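Local coordinates for protein malate synthase (Haloferax volcanii, PDB 5TAO) that catalyses the condensation of acetyl-CoA with glyoxylate and the hydrolysis of the malyl-CoA so formed, giving malate and CoA in the glyoxylate cycle, at residues Lys29-Ala34 / Glu64-Val69; Asp44-Asp49 / Gly79-Arg84; Gly118-Glu123 / Ser154-Ser159; Leu186-Val191 / Ala227-Tyr232. All coordinates share one frame; numbering follows the deposited sequence.

Contact 1 of 4, residues Lys29-Ala34 / Glu64-Val69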
# COMPACT_ATOMS: atom_id res chain seq x y z
N LYS A 29 -1.87 -34.67 -34.53
CA LYS A 29 -2.45 -35.99 -34.23
C LYS A 29 -2.80 -36.12 -32.78
O LYS A 29 -3.89 -36.56 -32.43
CB LYS A 29 -1.43 -37.07 -34.57
CG LYS A 29 -1.96 -38.52 -34.48
CD LYS A 29 -0.89 -39.54 -34.04
CE LYS A 29 0.36 -39.50 -34.92
NZ LYS A 29 1.64 -39.60 -34.15
N MET A 30 -1.89 -35.73 -31.92
CA MET A 30 -2.15 -35.74 -30.48
C MET A 30 -3.40 -34.94 -30.10
O MET A 30 -4.22 -35.38 -29.32
CB MET A 30 -0.94 -35.20 -29.76
CG MET A 30 0.31 -36.03 -29.98
SD MET A 30 0.18 -37.53 -29.04
CE MET A 30 1.25 -37.12 -27.65
N LEU A 31 -3.59 -33.76 -30.66
CA LEU A 31 -4.82 -32.99 -30.35
C LEU A 31 -6.11 -33.66 -30.78
O LEU A 31 -7.12 -33.73 -30.03
CB LEU A 31 -4.72 -31.58 -31.02
CG LEU A 31 -3.60 -30.64 -30.62
CD1 LEU A 31 -3.80 -29.26 -31.26
CD2 LEU A 31 -3.49 -30.52 -29.12
N ARG A 32 -6.12 -34.20 -32.02
CA ARG A 32 -7.37 -34.79 -32.55
C ARG A 32 -7.81 -35.98 -31.71
O ARG A 32 -8.97 -36.15 -31.45
CB ARG A 32 -7.26 -35.21 -34.04
CG ARG A 32 -6.51 -34.25 -34.93
CD ARG A 32 -6.82 -34.50 -36.37
NE ARG A 32 -5.88 -33.79 -37.24
CZ ARG A 32 -6.18 -32.64 -37.82
NH1 ARG A 32 -7.38 -32.10 -37.63
NH2 ARG A 32 -5.30 -32.08 -38.59
N ARG A 33 -6.86 -36.78 -31.24
CA ARG A 33 -7.21 -37.90 -30.36
C ARG A 33 -7.71 -37.42 -29.00
O ARG A 33 -8.75 -37.92 -28.50
CB ARG A 33 -6.01 -38.82 -30.19
CG ARG A 33 -5.45 -39.25 -31.54
CD ARG A 33 -4.56 -40.47 -31.49
NE ARG A 33 -5.33 -41.65 -31.12
CZ ARG A 33 -4.86 -42.89 -31.06
NH1 ARG A 33 -3.59 -43.16 -31.36
NH2 ARG A 33 -5.67 -43.87 -30.69
N ALA A 34 -7.02 -36.42 -28.41
CA ALA A 34 -7.38 -35.92 -27.06
C ALA A 34 -8.73 -35.39 -27.14
O ALA A 34 -9.57 -35.59 -26.29
CB ALA A 34 -6.40 -34.84 -26.64
N GLU A 64 -1.85 -22.80 -35.13
CA GLU A 64 -2.69 -23.17 -36.29
C GLU A 64 -3.46 -24.49 -35.98
O GLU A 64 -4.63 -24.59 -36.11
CB GLU A 64 -1.79 -23.30 -37.56
CG GLU A 64 -1.26 -21.97 -38.12
CD GLU A 64 -0.13 -22.12 -39.18
OE1 GLU A 64 0.32 -23.24 -39.53
OE2 GLU A 64 0.35 -21.08 -39.67
N ASN A 65 -2.73 -25.50 -35.53
CA ASN A 65 -3.40 -26.74 -35.17
C ASN A 65 -4.43 -26.57 -34.13
O ASN A 65 -5.44 -27.27 -34.19
CB ASN A 65 -2.42 -27.83 -34.72
CG ASN A 65 -1.43 -28.23 -35.80
OD1 ASN A 65 -1.47 -27.72 -36.91
ND2 ASN A 65 -0.50 -29.07 -35.45
N ILE A 66 -4.23 -25.63 -33.16
CA ILE A 66 -5.26 -25.46 -32.16
C ILE A 66 -6.49 -24.95 -32.81
O ILE A 66 -7.59 -25.35 -32.48
CB ILE A 66 -4.78 -24.46 -31.01
CG1 ILE A 66 -3.88 -25.18 -30.01
CG2 ILE A 66 -5.98 -23.90 -30.31
CD1 ILE A 66 -2.80 -24.31 -29.34
N VAL A 67 -6.36 -23.98 -33.73
CA VAL A 67 -7.57 -23.46 -34.34
C VAL A 67 -8.24 -24.63 -35.19
O VAL A 67 -9.44 -24.78 -35.16
CB VAL A 67 -7.27 -22.23 -35.24
CG1 VAL A 67 -8.43 -21.89 -36.12
CG2 VAL A 67 -6.96 -20.99 -34.44
N GLU A 68 -7.45 -25.42 -35.93
CA GLU A 68 -8.03 -26.46 -36.86
C GLU A 68 -8.82 -27.45 -36.07
O GLU A 68 -10.02 -27.65 -36.27
CB GLU A 68 -6.90 -27.16 -37.64
CG GLU A 68 -7.37 -28.06 -38.79
CD GLU A 68 -6.27 -28.96 -39.35
OE1 GLU A 68 -5.08 -28.56 -39.32
OE2 GLU A 68 -6.60 -30.08 -39.80
N VAL A 69 -8.23 -27.97 -35.01
CA VAL A 69 -8.89 -29.01 -34.26
C VAL A 69 -10.03 -28.60 -33.46
O VAL A 69 -11.01 -29.32 -33.38
CB VAL A 69 -7.90 -29.71 -33.35
CG1 VAL A 69 -8.58 -30.76 -32.46
CG2 VAL A 69 -6.81 -30.28 -34.22

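Contact 2 of 4, residues Asp44-Asp49 / Gly79-Arg84. With GLV (glyoxylic acid), chain C.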
# COMPACT_ATOMS: atom_id res chain seq x y z
N ASP A 44 -11.74 -32.69 -16.93
CA ASP A 44 -12.58 -31.58 -16.68
C ASP A 44 -12.05 -30.38 -17.46
O ASP A 44 -12.81 -29.61 -18.03
CB ASP A 44 -12.66 -31.33 -15.20
CG ASP A 44 -13.55 -32.32 -14.50
OD1 ASP A 44 -14.51 -32.86 -15.13
OD2 ASP A 44 -13.38 -32.48 -13.29
N VAL A 45 -10.74 -30.29 -17.57
CA VAL A 45 -10.13 -29.21 -18.30
C VAL A 45 -9.09 -29.76 -19.21
O VAL A 45 -8.13 -30.42 -18.78
CB VAL A 45 -9.51 -28.20 -17.29
CG1 VAL A 45 -8.69 -27.19 -18.03
CG2 VAL A 45 -10.62 -27.51 -16.55
N TRP A 46 -9.20 -29.42 -20.48
CA TRP A 46 -8.23 -29.92 -21.44
C TRP A 46 -7.49 -28.72 -21.91
O TRP A 46 -8.09 -27.67 -22.24
CB TRP A 46 -8.97 -30.61 -22.65
CG TRP A 46 -8.03 -31.07 -23.74
CD1 TRP A 46 -6.82 -31.66 -23.59
CD2 TRP A 46 -8.23 -30.95 -25.15
NE1 TRP A 46 -6.24 -31.90 -24.82
CE2 TRP A 46 -7.08 -31.41 -25.78
CE3 TRP A 46 -9.28 -30.42 -25.94
CZ2 TRP A 46 -6.95 -31.45 -27.19
CZ3 TRP A 46 -9.16 -30.44 -27.32
CH2 TRP A 46 -8.00 -30.92 -27.93
N VAL A 47 -6.20 -28.89 -21.96
CA VAL A 47 -5.24 -27.86 -22.23
C VAL A 47 -4.37 -28.26 -23.40
O VAL A 47 -3.34 -28.89 -23.19
CB VAL A 47 -4.28 -27.64 -21.01
CG1 VAL A 47 -3.21 -26.60 -21.27
CG2 VAL A 47 -5.07 -27.33 -19.73
N PRO A 48 -4.77 -27.92 -24.64
CA PRO A 48 -3.86 -27.91 -25.76
C PRO A 48 -2.73 -27.03 -25.43
O PRO A 48 -2.94 -25.82 -25.23
CB PRO A 48 -4.70 -27.26 -26.87
CG PRO A 48 -6.01 -27.79 -26.61
CD PRO A 48 -6.14 -27.70 -25.12
N ASP A 49 -1.54 -27.62 -25.39
CA ASP A 49 -0.39 -27.00 -24.83
C ASP A 49 0.68 -26.48 -25.75
O ASP A 49 1.63 -27.19 -26.02
CB ASP A 49 0.27 -27.97 -23.82
CG ASP A 49 1.41 -27.30 -23.00
OD1 ASP A 49 1.50 -26.06 -23.03
OD2 ASP A 49 2.20 -27.97 -22.34
N GLY A 79 -15.61 -31.68 -21.66
CA GLY A 79 -15.01 -30.76 -20.67
C GLY A 79 -14.80 -29.36 -21.24
O GLY A 79 -15.40 -29.01 -22.23
N GLU A 80 -13.97 -28.55 -20.58
CA GLU A 80 -13.79 -27.18 -20.98
C GLU A 80 -12.45 -27.15 -21.56
O GLU A 80 -11.57 -27.87 -21.11
CB GLU A 80 -13.78 -26.24 -19.78
CG GLU A 80 -15.13 -25.96 -19.10
CD GLU A 80 -15.01 -24.82 -18.05
OE1 GLU A 80 -13.94 -24.14 -17.94
OE2 GLU A 80 -15.98 -24.58 -17.31
N ILE A 81 -12.27 -26.31 -22.54
CA ILE A 81 -11.03 -26.19 -23.23
C ILE A 81 -10.25 -24.84 -22.92
O ILE A 81 -10.72 -23.75 -23.19
CB ILE A 81 -11.28 -26.32 -24.72
CG1 ILE A 81 -12.18 -27.57 -25.03
CG2 ILE A 81 -9.98 -26.42 -25.46
CD1 ILE A 81 -12.44 -27.77 -26.49
N HIS A 82 -9.03 -24.97 -22.45
CA HIS A 82 -8.22 -23.82 -22.04
C HIS A 82 -6.83 -24.04 -22.52
O HIS A 82 -6.04 -24.60 -21.84
CB HIS A 82 -8.19 -23.68 -20.54
CG HIS A 82 -9.51 -23.46 -19.88
ND1 HIS A 82 -9.92 -22.25 -19.38
CD2 HIS A 82 -10.52 -24.32 -19.64
CE1 HIS A 82 -11.11 -22.38 -18.84
NE2 HIS A 82 -11.50 -23.62 -18.98
N PRO A 83 -6.51 -23.62 -23.74
CA PRO A 83 -5.17 -23.84 -24.22
C PRO A 83 -4.10 -23.03 -23.47
O PRO A 83 -4.38 -21.87 -23.10
CB PRO A 83 -5.23 -23.27 -25.62
CG PRO A 83 -6.61 -23.27 -26.00
CD PRO A 83 -7.34 -22.97 -24.74
N ARG A 84 -2.88 -23.57 -23.37
CA ARG A 84 -1.80 -22.90 -22.74
C ARG A 84 -0.97 -22.23 -23.79
O ARG A 84 -0.51 -22.88 -24.74
CB ARG A 84 -0.95 -23.79 -21.86
CG ARG A 84 0.28 -23.09 -21.34
CD ARG A 84 0.92 -23.80 -20.17
NE ARG A 84 1.67 -24.98 -20.53
CZ ARG A 84 2.48 -25.64 -19.70
NH1 ARG A 84 2.78 -25.20 -18.47
NH2 ARG A 84 3.08 -26.71 -20.11
C1 GLV C . 5.53 -27.36 -15.20
O1 GLV C . 6.03 -26.54 -14.40
C2 GLV C . 5.33 -27.10 -16.67
O2 GLV C . 5.09 -28.02 -17.53
O3 GLV C . 5.46 -25.92 -17.05

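Contact 3 of 4, residues Gly118-Glu123 / Ser154-Ser159. With PB (lead (II) ion), chain G; GLV (glyoxylic acid), chain E; GLV (glyoxylic acid), chain C.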
# COMPACT_ATOMS: atom_id res chain seq x y z
N GLY A 118 -11.06 -20.30 -22.17
CA GLY A 118 -10.06 -19.40 -21.63
C GLY A 118 -8.71 -19.86 -21.98
O GLY A 118 -8.59 -20.71 -22.85
N PHE A 119 -7.69 -19.20 -21.41
CA PHE A 119 -6.34 -19.55 -21.70
C PHE A 119 -5.54 -19.75 -20.43
O PHE A 119 -5.87 -19.17 -19.37
CB PHE A 119 -5.67 -18.50 -22.61
CG PHE A 119 -6.20 -18.49 -24.03
CD1 PHE A 119 -5.70 -19.39 -24.97
CD2 PHE A 119 -7.23 -17.62 -24.42
CE1 PHE A 119 -6.20 -19.43 -26.27
CE2 PHE A 119 -7.73 -17.65 -25.73
CZ PHE A 119 -7.21 -18.55 -26.65
N VAL A 120 -4.49 -20.57 -20.52
CA VAL A 120 -3.56 -20.82 -19.42
C VAL A 120 -2.28 -20.07 -19.71
O VAL A 120 -1.75 -20.13 -20.83
CB VAL A 120 -3.31 -22.31 -19.23
CG1 VAL A 120 -2.29 -22.54 -18.12
CG2 VAL A 120 -4.59 -23.03 -18.91
N ILE A 121 -1.81 -19.29 -18.74
CA ILE A 121 -0.63 -18.47 -18.86
C ILE A 121 0.43 -18.97 -17.89
O ILE A 121 0.27 -18.87 -16.66
CB ILE A 121 -0.96 -17.00 -18.51
CG1 ILE A 121 -2.09 -16.47 -19.38
CG2 ILE A 121 0.24 -16.12 -18.63
CD1 ILE A 121 -1.81 -16.50 -20.89
N PRO A 122 1.55 -19.45 -18.40
CA PRO A 122 2.60 -19.97 -17.55
C PRO A 122 3.61 -18.88 -17.14
O PRO A 122 3.59 -17.82 -17.70
CB PRO A 122 3.33 -20.95 -18.48
CG PRO A 122 3.22 -20.25 -19.80
CD PRO A 122 1.87 -19.63 -19.82
N GLU A 123 4.50 -19.22 -16.23
CA GLU A 123 5.67 -18.45 -15.90
C GLU A 123 5.37 -17.01 -15.45
O GLU A 123 6.20 -16.13 -15.65
CB GLU A 123 6.72 -18.49 -17.04
CG GLU A 123 7.17 -19.92 -17.48
CD GLU A 123 8.13 -20.51 -16.51
OE1 GLU A 123 8.38 -21.70 -16.62
OE2 GLU A 123 8.63 -19.77 -15.57
N SER A 154 -6.08 -18.59 -16.47
CA SER A 154 -5.59 -19.50 -15.48
C SER A 154 -4.12 -19.26 -15.49
O SER A 154 -3.59 -18.91 -16.53
CB SER A 154 -5.97 -20.97 -15.73
OG SER A 154 -7.36 -21.18 -15.50
N VAL A 155 -3.45 -19.41 -14.34
CA VAL A 155 -2.04 -19.22 -14.35
C VAL A 155 -1.33 -20.42 -13.82
O VAL A 155 -1.87 -21.10 -13.02
CB VAL A 155 -1.62 -17.97 -13.53
CG1 VAL A 155 -2.34 -16.73 -14.00
CG2 VAL A 155 -1.94 -18.15 -12.09
N ILE A 156 -0.09 -20.62 -14.23
CA ILE A 156 0.77 -21.58 -13.60
C ILE A 156 1.72 -20.85 -12.61
O ILE A 156 2.42 -19.93 -12.99
CB ILE A 156 1.70 -22.30 -14.57
CG1 ILE A 156 1.02 -22.82 -15.85
CG2 ILE A 156 2.31 -23.49 -13.88
CD1 ILE A 156 -0.11 -23.73 -15.61
N ILE A 157 1.73 -21.32 -11.36
CA ILE A 157 2.54 -20.73 -10.30
C ILE A 157 3.88 -21.52 -10.36
O ILE A 157 3.94 -22.68 -9.96
CB ILE A 157 1.86 -20.86 -8.89
CG1 ILE A 157 0.45 -20.24 -8.84
CG2 ILE A 157 2.77 -20.34 -7.75
CD1 ILE A 157 0.36 -18.76 -9.22
N GLU A 158 4.92 -20.89 -10.89
CA GLU A 158 6.21 -21.59 -11.05
C GLU A 158 7.37 -20.67 -10.78
O GLU A 158 8.48 -20.84 -11.29
CB GLU A 158 6.31 -22.24 -12.45
CG GLU A 158 5.52 -21.61 -13.54
CD GLU A 158 5.48 -22.46 -14.86
OE1 GLU A 158 5.78 -23.67 -14.91
OE2 GLU A 158 5.15 -21.82 -15.85
N SER A 159 7.12 -19.70 -9.88
CA SER A 159 8.15 -18.82 -9.39
C SER A 159 7.83 -18.40 -7.98
O SER A 159 6.67 -18.38 -7.59
CB SER A 159 8.26 -17.66 -10.28
OG SER A 159 7.23 -16.73 -10.24
PB PB G . 6.82 -23.48 -17.68
C1 GLV E . 10.61 -22.44 -19.16
O1 GLV E . 10.45 -21.24 -19.42
C2 GLV E . 9.46 -23.36 -18.96
O2 GLV E . 9.76 -24.58 -18.77
O3 GLV E . 8.25 -23.00 -18.93
C1 GLV C . 5.53 -27.36 -15.20
O1 GLV C . 6.03 -26.54 -14.40
C2 GLV C . 5.33 -27.10 -16.67
O2 GLV C . 5.09 -28.02 -17.53
O3 GLV C . 5.46 -25.92 -17.05
O HOH W 1 -8.28 -20.38 -17.97
O HOH W 2 9.96 -20.47 -13.65

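Contact 4 of 4, residues Leu186-Val191 / Ala227-Tyr232. With GLV (glyoxylic acid), chain C.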
# COMPACT_ATOMS: atom_id res chain seq x y z
N LEU A 186 -5.56 -21.61 -10.41
CA LEU A 186 -4.21 -21.38 -9.95
C LEU A 186 -3.52 -22.74 -9.95
O LEU A 186 -3.84 -23.60 -9.11
CB LEU A 186 -4.20 -20.74 -8.57
CG LEU A 186 -5.03 -19.47 -8.37
CD1 LEU A 186 -4.83 -18.90 -6.95
CD2 LEU A 186 -4.75 -18.40 -9.40
N VAL A 187 -2.57 -22.94 -10.86
CA VAL A 187 -2.01 -24.30 -11.03
C VAL A 187 -0.58 -24.36 -10.66
O VAL A 187 0.20 -23.66 -11.26
CB VAL A 187 -2.14 -24.75 -12.52
CG1 VAL A 187 -1.67 -26.18 -12.73
CG2 VAL A 187 -3.57 -24.61 -13.01
N ASP A 188 -0.19 -25.23 -9.75
CA ASP A 188 1.20 -25.33 -9.48
C ASP A 188 2.02 -25.97 -10.62
O ASP A 188 1.56 -26.86 -11.28
CB ASP A 188 1.44 -26.10 -8.19
CG ASP A 188 1.08 -25.29 -6.97
OD1 ASP A 188 1.11 -24.04 -7.09
OD2 ASP A 188 0.73 -25.88 -5.92
N GLY A 189 3.22 -25.46 -10.81
CA GLY A 189 4.16 -25.93 -11.78
C GLY A 189 5.45 -26.31 -11.11
O GLY A 189 6.45 -25.64 -11.24
N GLU A 190 5.45 -27.43 -10.43
CA GLU A 190 6.59 -27.82 -9.64
C GLU A 190 7.86 -27.95 -10.41
O GLU A 190 8.95 -27.68 -9.86
CB GLU A 190 6.31 -29.11 -8.88
CG GLU A 190 5.51 -28.95 -7.60
CD GLU A 190 4.02 -29.11 -7.78
OE1 GLU A 190 3.52 -29.02 -8.87
OE2 GLU A 190 3.34 -29.25 -6.81
N VAL A 191 7.77 -28.38 -11.67
CA VAL A 191 8.96 -28.54 -12.48
C VAL A 191 9.75 -27.23 -12.59
O VAL A 191 10.92 -27.18 -12.21
CB VAL A 191 8.69 -29.06 -13.91
CG1 VAL A 191 10.02 -29.38 -14.54
CG2 VAL A 191 7.80 -30.30 -13.89
N ALA A 227 -7.72 -24.29 -7.03
CA ALA A 227 -6.37 -24.78 -6.98
C ALA A 227 -6.16 -26.17 -7.61
O ALA A 227 -6.90 -27.10 -7.31
CB ALA A 227 -5.93 -24.87 -5.52
N VAL A 228 -5.06 -26.31 -8.36
CA VAL A 228 -4.74 -27.50 -9.11
C VAL A 228 -3.26 -27.77 -8.94
O VAL A 228 -2.46 -26.86 -9.04
CB VAL A 228 -5.05 -27.33 -10.61
CG1 VAL A 228 -4.87 -28.67 -11.35
CG2 VAL A 228 -6.48 -26.91 -10.84
N ASP A 229 -2.88 -29.01 -8.71
CA ASP A 229 -1.44 -29.35 -8.58
C ASP A 229 -0.81 -29.63 -9.91
O ASP A 229 -1.50 -29.87 -10.93
CB ASP A 229 -1.25 -30.60 -7.71
CG ASP A 229 0.15 -30.74 -7.19
OD1 ASP A 229 0.85 -29.70 -7.09
OD2 ASP A 229 0.49 -31.84 -6.75
N GLY A 230 0.51 -29.72 -9.91
CA GLY A 230 1.28 -29.83 -11.16
C GLY A 230 1.49 -31.30 -11.62
O GLY A 230 1.07 -32.21 -10.94
N PRO A 231 2.24 -31.49 -12.72
CA PRO A 231 2.49 -32.76 -13.42
C PRO A 231 3.14 -33.77 -12.54
O PRO A 231 3.99 -33.39 -11.77
CB PRO A 231 3.46 -32.38 -14.56
CG PRO A 231 3.44 -30.91 -14.65
CD PRO A 231 3.00 -30.37 -13.33
N TYR A 232 2.68 -35.01 -12.57
CA TYR A 232 3.31 -36.09 -11.81
C TYR A 232 3.87 -36.98 -12.93
O TYR A 232 3.15 -37.74 -13.56
CB TYR A 232 2.30 -36.81 -10.99
CG TYR A 232 2.89 -37.79 -10.00
CD1 TYR A 232 3.29 -37.38 -8.73
CD2 TYR A 232 3.05 -39.12 -10.33
CE1 TYR A 232 3.84 -38.27 -7.83
CE2 TYR A 232 3.59 -40.02 -9.44
CZ TYR A 232 4.00 -39.60 -8.20
OH TYR A 232 4.54 -40.51 -7.34
C1 GLV C . 5.53 -27.36 -15.20
O1 GLV C . 6.03 -26.54 -14.40
C2 GLV C . 5.33 -27.10 -16.67
O2 GLV C . 5.09 -28.02 -17.53
O3 GLV C . 5.46 -25.92 -17.05
O HOH W 3 4.85 -30.87 -10.96

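Contact 1 of 4, residues Lys29-Ala34 / Glu64-Val69
L31 carries the packed half of this contact. Its CB rests 4.0 Å from V69 CG2, while its CD1 methyl reaches N65 O of the backbone at 3.9 Å and, a little farther off, the side-chain carbon I66 CG1. With CG anti to the carbonyl carbon (chi1 -61°) and the chain then extended, that methyl is carried across to the second helix. The buried side is closed off by P48 and W46 of strand 45-49, which L31 also touches. N65 offers L31 its CB; its amide is turned elsewhere, ND2 bonding to T19 O and S27 OG.

Helices 29-36 and 59-73 run in roughly the same direction, their short segments 31° apart with axes 9.9 Å from each other at closest. They lie together against the strands of the TIM-barrel-like core of the HpcH/HpaI aldolase family, as outer helices of a beta/alpha barrel do.

Toward solvent the contact thins to a salt bridge. R32 NH2 gives E68 OE2 a bond of 2.7 Å, and NH1 adds a weak one to the same oxygen. OE2 sits near the guanidinium plane at its edge, but the nitrogen approaches it from above the carboxylate plane, the two planes being 56° apart. One face of the guanidinium is covered by V69 CG2, 3.9 Å from R32 NH1. D26 at NE and E72 at NH1 give R32 further acidic partners. A leucine in place of R32 would probably leave E68, D26 and E72 as a cluster of acids without their shared cation.

Contact 2 of 4, residues Asp44-Asp49 / Gly79-Arg84
The I81 CG2 methyl fills the corner made by P48 and W46, 4.1 Å from P48 CD and equally far from W46 CE3, with P48 CD itself 3.8 Å above the middle of the indole. W46 and I81 run alongside each other: CG of the tryptophan is anti to the backbone N (chi1 176°), which lays the indole beside the isoleucine, toward L31 and A34 of helix 29-36. On the sheet face that carries V45 and E80, V45 CG1 bulges against H82 CD2. The imidazole is steadied by NE2, which donates within the ring plane to the anti lone pair of E80 OE1. Farther along, V47 CG1 packs on R84 CB at 3.7 Å.

G79 CA passes close to D44 O, where a CB would collide with that oxygen. The two chains run parallel, as strands 45-49 and 80-81 joined through helix 59-73 as a beta-alpha-beta unit, and are tied by backbone bonds such as H82 N to W46 O (2.9 Å).

At the C-terminal end, R84 grips D49 side-on: NE to OD1 and NH2 to OD2, each 2.7 Å, the two planes 45° apart. A bend at chi3 (76°) turns the guanidinium to lie alongside D49 while NH1 reaches glyoxylate O3 at 3.1 Å. Replacing R84 with a methionine would probably leave the D49 carboxylate without its paired cation and the glyoxylate without this donor. The double grip fixes the rotation of the guanidinium, so D49, itself held by E51 N and A53 N, acts as a second-shell residue aiming a positive group at the substrate carboxylate.

Contact 3 of 4, residues Gly118-Glu123 / Ser154-Ser159
E123 and E158 meet with their side chains at about a right angle and their carboxylates stacked, the planes 27° apart. The cation beside them probably eases the repulsion: the lead ion is bound by E123 OE1 at 2.6 Å, by O3 of one glyoxylate and by D192. E158 binds magnesium and glyoxylate in the enzyme; the lead ion probably occupies the magnesium site. A bend at chi2 (-77°) folds the E123 chain over toward the ion. E158 OE2 turns its anti lone pair to the backbone N of E123, 2.7 Å away, and R89 supplies a counter-charge to E123 OE2.

This is the C-terminal mouth of two parallel neighbours, strands 118-121 and 152-157, joined through helix 127-143 as a beta-alpha-beta unit, where beta/alpha barrels hold the active site.

Back along the strands from the acids, I156 crosses V120 obliquely, its CD1 pressing on V120 CG1 at 3.5 Å. V120 CG2 meets S154 CB on the face those two residues share. S154 OG turns to the backbone N of L185, and a water bridges it to F119 O. Backbone bonds such as I121 N to S154 O (2.9 Å) join the strands.

Contact 4 of 4, residues Leu186-Val191 / Ala227-Tyr232
V187 and V228 pair through their backbones and side chains alike. Parallel sheet bonding comes first: V228 N donates to L186 O at 3.1 Å, and D188 N to V228 O at 2.9 Å. These bonds join strands 183-188 and 226-229, neighbours in the parallel sheet, with helix 210-223 lying between them in the sequence.

The apolar contacts are modest. The valines stand shoulder to shoulder, with V187 CG2 3.9 Å from V228 CB, and W257 of strand 255-258 touches V187 beyond them. Past the strand ends, V191 CG2 and P231 CG approach loosely, each also near C1 of the bound glyoxylate, to whose binding site V191 belongs. G189, the N-cap of helix 190-197, brings its CA to 3.3 Å from glyoxylate O1; a side chain there would collide with that oxygen.

The polar group is acidic. E190, bent at chi2 (92°), swings its carboxylate back to D229, the two side chains crossing at about a right angle with their planes 71° apart. E190 OE2 comes within 2.5 Å of D229 OD1. E190 OE1 takes a weak bond from G230 N and a water that also donates to P231 O. G230 N gives D229 OD1 another weak bond, and D229 OD2 is held by R244 and N248.

With the oxygens this close, one of the acids probably holds a proton and donates it to the other. R244 would help to offset the remaining charge, which would let the acid pair tie the start of helix 190-197 to the loop after strand 226-229, beside the substrate.

Overall arrangement
Contacts 2, 3 and 4 all lie in the parallel sheet, whereas contact 1 joins two helices outside it. Contacts 1 and 2 interlock along the chain, since strand 45-49 lies in sequence between helices 29-36 and 59-73; their centres are 12 Å apart, and L31, A34 and I66 pack on W46 and P48. Contacts 3 and 4 then follow in series. Contact 2 meets contact 3 at P83 and V120, and contacts 3 and 4, 10 Å apart, meet where strand 152-157 lies beside strand 183-188. The C-terminal ends of all three sheet contacts converge on one glyoxylate, whereas contact 1 stands about 23 Å from contact 4, centre to centre.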